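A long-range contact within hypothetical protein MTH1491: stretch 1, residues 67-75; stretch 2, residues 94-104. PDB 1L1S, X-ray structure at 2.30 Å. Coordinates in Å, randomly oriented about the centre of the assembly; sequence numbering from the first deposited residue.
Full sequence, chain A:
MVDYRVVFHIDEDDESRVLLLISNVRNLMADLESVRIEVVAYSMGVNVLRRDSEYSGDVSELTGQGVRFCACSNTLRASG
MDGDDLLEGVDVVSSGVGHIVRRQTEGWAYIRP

Stretch 1 (67-75) VRFCACSNT
Stretch 2, residues 94-104: SSGVGHIVRRQ

The start of a helix is a natural place for a polar contact, because its first backbone NH groups have no preceding turn to accept from them. The contact between residues 67-75 and 94-104 of MTH1491 is a compact example, burying about 300 Å² in all. The strand that ends at Cys72 runs at 132° to helix 96-104, N to C, with the axes 8.5 Å apart at their closest, and the register is set where the strand ends and the helix begins: the CA atoms of Cys72 and Gly96 lie 4.7 Å apart, those of Ser73 and Ser94 4.8 Å.

Cys72 is the centre of this junction. Its backbone is extended (phi/psi -84/119) and its CA-to-CB bond points sideways, but a t rotamer (chi1 -174°) places the sulfur to receive a hydrogen bond from Gly96: Gly96 N to Cys72 SG is 3.1 Å, with an angle of 156° at the hydrogen. Cys72 SG also packs 3.8 Å from Ser95 CA. Gly96 is helical (-61/-58), and its lack of a side chain matters here, since an ideal CB would come within a tight 3.5 Å of Cys72 CB. Another early NH, that of Gly98, is met from within the same stretch: Ser95, extended at -154/129 with chi1 164° (t), is the N-cap, its OG accepting from Gly98 N at 2.9 Å. Regular helical bonding then starts with His99 N to Ser95 O, 2.8 Å.

Ser94 (-63/-33, chi1 50°, p) gives up the most surface, yet its CA-to-CB bond points away. It meets the first stretch through its backbone, with Ser94 O 3.3 Å from Ser73 CB. Ser73 (-53/-34, chi1 t) directs its CB toward the second stretch, just after the chain has turned out of the strand; Thr75 OG1 (chi1 68°, p) spans that turn, donating to Cys72 O at 3.0 Å.

One helical turn beyond Ser95, the CA-to-CB bond of His99 (-60/-43, chi1 -173°, chi2 65°) points toward the first stretch. Cys70, whose CA-to-CB bond points toward the second stretch, with chi1 -50° (m), sets SG 4.9 Å from the centroid of the His99 ring, an oblique sulfur-aromatic approach 41° off the normal. Farther along, Arg68 reaches out with chi1 to chi3 all t, bringing NH1 to 3.9 Å from His99 CE1. Arg68 NH1 also lies 3.7 Å from Arg103 NH1, which sits at the edge of the Arg68 guanidinium. These like charges form no favourable pair; both nitrogens have hydrogen-bond partners elsewhere in the structure.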

ATOM      1  N   VAL A  67       7.422 -16.612 -11.138  1.00 22.49           N
ATOM      2  CA  VAL A  67       6.585 -15.464 -10.804  1.00 20.17           C
ATOM      3  C   VAL A  67       5.367 -15.417 -11.727  1.00 20.42           C
ATOM      4  O   VAL A  67       5.493 -15.454 -12.955  1.00 18.68           O
ATOM      5  CB  VAL A  67       7.351 -14.118 -10.951  1.00 19.19           C
ATOM      6  CG1 VAL A  67       6.432 -12.953 -10.570  1.00 18.31           C
ATOM      7  CG2 VAL A  67       8.601 -14.117 -10.085  1.00 17.27           C
ATOM      8  N   ARG A  68       4.191 -15.314 -11.124  1.00 20.36           N
ATOM      9  CA  ARG A  68       2.952 -15.247 -11.871  1.00 20.41           C
ATOM     10  C   ARG A  68       2.410 -13.811 -11.982  1.00 21.40           C
ATOM     11  O   ARG A  68       2.032 -13.191 -10.981  1.00 19.74           O
ATOM     12  CB  ARG A  68       1.897 -16.144 -11.205  1.00 19.52           C
ATOM     13  CG  ARG A  68       0.579 -16.202 -11.947  1.00 20.21           C
ATOM     14  CD  ARG A  68      -0.514 -16.883 -11.116  1.00 21.71           C
ATOM     15  NE  ARG A  68      -1.752 -17.030 -11.881  1.00 20.44           N
ATOM     16  CZ  ARG A  68      -2.959 -17.155 -11.339  1.00 22.07           C
ATOM     17  NH1 ARG A  68      -3.098 -17.144 -10.019  1.00 19.99           N
ATOM     18  NH2 ARG A  68      -4.027 -17.305 -12.115  1.00 21.62           N
ATOM     19  N   PHE A  69       2.372 -13.286 -13.202  1.00 21.38           N
ATOM     20  CA  PHE A  69       1.835 -11.949 -13.420  1.00 22.14           C
ATOM     21  C   PHE A  69       0.369 -12.103 -13.813  1.00 23.09           C
ATOM     22  O   PHE A  69       0.034 -12.927 -14.660  1.00 22.35           O
ATOM     23  CB  PHE A  69       2.608 -11.224 -14.523  1.00 21.11           C
ATOM     24  CG  PHE A  69       4.006 -10.861 -14.128  1.00 22.57           C
ATOM     25  CD1 PHE A  69       5.029 -11.803 -14.191  1.00 21.94           C
ATOM     26  CD2 PHE A  69       4.303  -9.578 -13.683  1.00 21.64           C
ATOM     27  CE1 PHE A  69       6.318 -11.472 -13.821  1.00 22.18           C
ATOM     28  CE2 PHE A  69       5.593  -9.237 -13.311  1.00 21.70           C
ATOM     29  CZ  PHE A  69       6.602 -10.182 -13.381  1.00 22.44           C
ATOM     30  N   CYS A  70      -0.489 -11.307 -13.182  1.00 24.17           N
ATOM     31  CA  CYS A  70      -1.929 -11.347 -13.407  1.00 25.73           C
ATOM     32  C   CYS A  70      -2.490 -10.011 -13.878  1.00 26.19           C
ATOM     33  O   CYS A  70      -2.253  -8.980 -13.255  1.00 26.29           O
ATOM     34  CB  CYS A  70      -2.633 -11.749 -12.111  1.00 26.02           C
ATOM     35  SG  CYS A  70      -1.933 -13.228 -11.331  1.00 29.62           S
ATOM     36  N   ALA A  71      -3.237 -10.045 -14.978  1.00 27.60           N
ATOM     37  CA  ALA A  71      -3.860  -8.857 -15.550  1.00 28.87           C
ATOM     38  C   ALA A  71      -5.335  -8.889 -15.161  1.00 30.18           C
ATOM     39  O   ALA A  71      -5.919  -9.960 -15.005  1.00 29.73           O
ATOM     40  CB  ALA A  71      -3.709  -8.862 -17.067  1.00 29.02           C
ATOM     41  N   CYS A  72      -5.928  -7.712 -14.999  1.00 32.60           N
ATOM     42  CA  CYS A  72      -7.321  -7.605 -14.595  1.00 35.50           C
ATOM     43  C   CYS A  72      -8.269  -7.720 -15.784  1.00 38.14           C
ATOM     44  O   CYS A  72      -8.222  -6.910 -16.714  1.00 38.08           O
ATOM     45  CB  CYS A  72      -7.539  -6.274 -13.873  1.00 35.06           C
ATOM     46  SG  CYS A  72      -9.173  -6.088 -13.181  1.00 35.78           S
ATOM     47  N   SER A  73      -9.127  -8.736 -15.740  1.00 40.97           N
ATOM     48  CA  SER A  73     -10.095  -8.998 -16.804  1.00 44.29           C
ATOM     49  C   SER A  73     -10.952  -7.776 -17.136  1.00 46.04           C
ATOM     50  O   SER A  73     -11.317  -7.564 -18.291  1.00 46.28           O
ATOM     51  CB  SER A  73     -11.002 -10.171 -16.399  1.00 45.66           C
ATOM     52  OG  SER A  73     -11.891 -10.558 -17.439  1.00 46.68           O
ATOM     53  N   ASN A  74     -11.261  -6.972 -16.122  1.00 48.42           N
ATOM     54  CA  ASN A  74     -12.086  -5.776 -16.297  1.00 49.73           C
ATOM     55  C   ASN A  74     -11.300  -4.619 -16.899  1.00 50.53           C
ATOM     56  O   ASN A  74     -11.650  -4.101 -17.963  1.00 51.39           O
ATOM     57  CB  ASN A  74     -12.677  -5.351 -14.948  1.00 50.92           C
ATOM     58  CG  ASN A  74     -13.556  -6.432 -14.330  1.00 52.00           C
ATOM     59  OD1 ASN A  74     -13.813  -6.428 -13.122  1.00 51.93           O
ATOM     60  ND2 ASN A  74     -14.027  -7.362 -15.161  1.00 52.18           N
ATOM     61  N   THR A  75     -10.233  -4.210 -16.220  1.00 50.80           N
ATOM     62  CA  THR A  75      -9.422  -3.112 -16.720  1.00 50.56           C
ATOM     63  C   THR A  75      -9.103  -3.309 -18.200  1.00 49.76           C
ATOM     64  O   THR A  75      -9.206  -2.363 -18.986  1.00 49.57           O
ATOM     65  CB  THR A  75      -8.085  -2.970 -15.933  1.00 51.51           C
ATOM     66  OG1 THR A  75      -7.242  -4.100 -16.193  1.00 52.46           O
ATOM     67  CG2 THR A  75      -8.357  -2.872 -14.434  1.00 51.67           C
ATOM     68  N   SER A  94     -10.153 -12.571 -13.009  1.00 24.65           N
ATOM     69  CA  SER A  94     -11.417 -11.894 -13.221  1.00 25.40           C
ATOM     70  C   SER A  94     -11.413 -10.452 -12.716  1.00 25.77           C
ATOM     71  O   SER A  94     -12.066  -9.592 -13.297  1.00 26.03           O
ATOM     72  CB  SER A  94     -12.545 -12.693 -12.560  1.00 26.17           C
ATOM     73  OG  SER A  94     -12.223 -13.026 -11.222  1.00 28.54           O
ATOM     74  N   SER A  95     -10.672 -10.194 -11.640  1.00 25.73           N
ATOM     75  CA  SER A  95     -10.588  -8.860 -11.045  1.00 24.61           C
ATOM     76  C   SER A  95      -9.272  -8.678 -10.303  1.00 23.91           C
ATOM     77  O   SER A  95      -8.908  -9.508  -9.473  1.00 23.66           O
ATOM     78  CB  SER A  95     -11.727  -8.647 -10.055  1.00 25.15           C
ATOM     79  OG  SER A  95     -11.450  -7.531  -9.221  1.00 28.54           O
ATOM     80  N   GLY A  96      -8.572  -7.588 -10.591  1.00 22.94           N
ATOM     81  CA  GLY A  96      -7.302  -7.329  -9.933  1.00 21.95           C
ATOM     82  C   GLY A  96      -7.477  -7.196  -8.433  1.00 21.33           C
ATOM     83  O   GLY A  96      -6.865  -7.943  -7.672  1.00 20.59           O
ATOM     84  N   VAL A  97      -8.318  -6.258  -8.002  1.00 20.36           N
ATOM     85  CA  VAL A  97      -8.551  -6.071  -6.576  1.00 20.68           C
ATOM     86  C   VAL A  97      -9.189  -7.298  -5.934  1.00 19.29           C
ATOM     87  O   VAL A  97      -8.838  -7.668  -4.820  1.00 18.86           O
ATOM     88  CB  VAL A  97      -9.427  -4.825  -6.289  1.00 21.52           C
ATOM     89  CG1 VAL A  97      -8.590  -3.573  -6.415  1.00 23.27           C
ATOM     90  CG2 VAL A  97     -10.595  -4.760  -7.261  1.00 22.04           C
ATOM     91  N   GLY A  98     -10.124  -7.931  -6.641  1.00 19.34           N
ATOM     92  CA  GLY A  98     -10.760  -9.123  -6.111  1.00 17.43           C
ATOM     93  C   GLY A  98      -9.729 -10.222  -5.871  1.00 17.29           C
ATOM     94  O   GLY A  98      -9.723 -10.851  -4.821  1.00 17.58           O
ATOM     95  N   HIS A  99      -8.851 -10.452  -6.841  1.00 16.94           N
ATOM     96  CA  HIS A  99      -7.831 -11.483  -6.691  1.00 16.51           C
ATOM     97  C   HIS A  99      -6.957 -11.158  -5.474  1.00 16.44           C
ATOM     98  O   HIS A  99      -6.637 -12.042  -4.684  1.00 15.62           O
ATOM     99  CB  HIS A  99      -6.960 -11.590  -7.946  1.00 16.63           C
ATOM    100  CG  HIS A  99      -5.998 -12.738  -7.903  1.00 19.75           C
ATOM    101  ND1 HIS A  99      -6.413 -14.054  -7.883  1.00 20.67           N
ATOM    102  CD2 HIS A  99      -4.644 -12.771  -7.823  1.00 18.78           C
ATOM    103  CE1 HIS A  99      -5.358 -14.846  -7.791  1.00 20.43           C
ATOM    104  NE2 HIS A  99      -4.273 -14.093  -7.754  1.00 20.23           N
ATOM    105  N   ILE A 100      -6.583  -9.888  -5.324  1.00 16.15           N
ATOM    106  CA  ILE A 100      -5.767  -9.465  -4.188  1.00 15.89           C
ATOM    107  C   ILE A 100      -6.499  -9.740  -2.867  1.00 15.99           C
ATOM    108  O   ILE A 100      -5.908 -10.259  -1.918  1.00 15.56           O
ATOM    109  CB  ILE A 100      -5.420  -7.964  -4.275  1.00 15.92           C
ATOM    110  CG1 ILE A 100      -4.494  -7.705  -5.469  1.00 15.08           C
ATOM    111  CG2 ILE A 100      -4.722  -7.505  -2.996  1.00 15.76           C
ATOM    112  CD1 ILE A 100      -4.167  -6.203  -5.687  1.00 14.90           C
ATOM    113  N   VAL A 101      -7.789  -9.424  -2.815  1.00 15.81           N
ATOM    114  CA  VAL A 101      -8.552  -9.658  -1.600  1.00 16.86           C
ATOM    115  C   VAL A 101      -8.668 -11.148  -1.305  1.00 17.99           C
ATOM    116  O   VAL A 101      -8.539 -11.573  -0.155  1.00 18.84           O
ATOM    117  CB  VAL A 101      -9.964  -9.013  -1.674  1.00 17.50           C
ATOM    118  CG1 VAL A 101     -10.836  -9.509  -0.517  1.00 16.86           C
ATOM    119  CG2 VAL A 101      -9.838  -7.487  -1.604  1.00 16.54           C
ATOM    120  N   ARG A 102      -8.896 -11.950  -2.338  1.00 18.48           N
ATOM    121  CA  ARG A 102      -8.998 -13.396  -2.135  1.00 19.16           C
ATOM    122  C   ARG A 102      -7.666 -13.924  -1.599  1.00 18.34           C
ATOM    123  O   ARG A 102      -7.622 -14.707  -0.664  1.00 17.36           O
ATOM    124  CB  ARG A 102      -9.315 -14.111  -3.452  1.00 19.40           C
ATOM    125  CG  ARG A 102     -10.692 -13.804  -4.025  1.00 21.81           C
ATOM    126  CD  ARG A 102     -11.066 -14.825  -5.089  1.00 22.38           C
ATOM    127  NE  ARG A 102     -12.446 -14.647  -5.532  1.00 25.64           N
ATOM    128  CZ  ARG A 102     -12.831 -13.785  -6.469  1.00 25.44           C
ATOM    129  NH1 ARG A 102     -11.940 -13.017  -7.077  1.00 25.66           N
ATOM    130  NH2 ARG A 102     -14.113 -13.686  -6.787  1.00 26.48           N
ATOM    131  N   ARG A 103      -6.581 -13.482  -2.220  1.00 18.16           N
ATOM    132  CA  ARG A 103      -5.255 -13.919  -1.824  1.00 19.02           C
ATOM    133  C   ARG A 103      -4.967 -13.554  -0.365  1.00 17.83           C
ATOM    134  O   ARG A 103      -4.550 -14.399   0.422  1.00 17.27           O
ATOM    135  CB  ARG A 103      -4.223 -13.291  -2.755  1.00 19.19           C
ATOM    136  CG  ARG A 103      -3.156 -14.236  -3.217  1.00 23.65           C
ATOM    137  CD  ARG A 103      -3.453 -14.959  -4.542  1.00 22.90           C
ATOM    138  NE  ARG A 103      -4.183 -16.202  -4.380  1.00 22.58           N
ATOM    139  CZ  ARG A 103      -4.169 -17.213  -5.254  1.00 22.90           C
ATOM    140  NH1 ARG A 103      -3.453 -17.158  -6.366  1.00 23.30           N
ATOM    141  NH2 ARG A 103      -4.904 -18.285  -5.026  1.00 21.69           N
ATOM    142  N   GLN A 104      -5.195 -12.293  -0.009  1.00 18.34           N
ATOM    143  CA  GLN A 104      -4.967 -11.843   1.359  1.00 18.73           C
ATOM    144  C   GLN A 104      -5.819 -12.674   2.305  1.00 19.77           C
ATOM    145  O   GLN A 104      -5.373 -13.077   3.381  1.00 20.36           O
ATOM    146  CB  GLN A 104      -5.323 -10.363   1.507  1.00 18.19           C
ATOM    147  CG  GLN A 104      -4.217  -9.414   1.099  1.00 16.76           C
ATOM    148  CD  GLN A 104      -4.528  -7.959   1.425  1.00 16.85           C
ATOM    149  OE1 GLN A 104      -4.893  -7.634   2.544  1.00 15.75           O
ATOM    150  NE2 GLN A 104      -4.361  -7.077   0.442  1.00 16.35           N
TER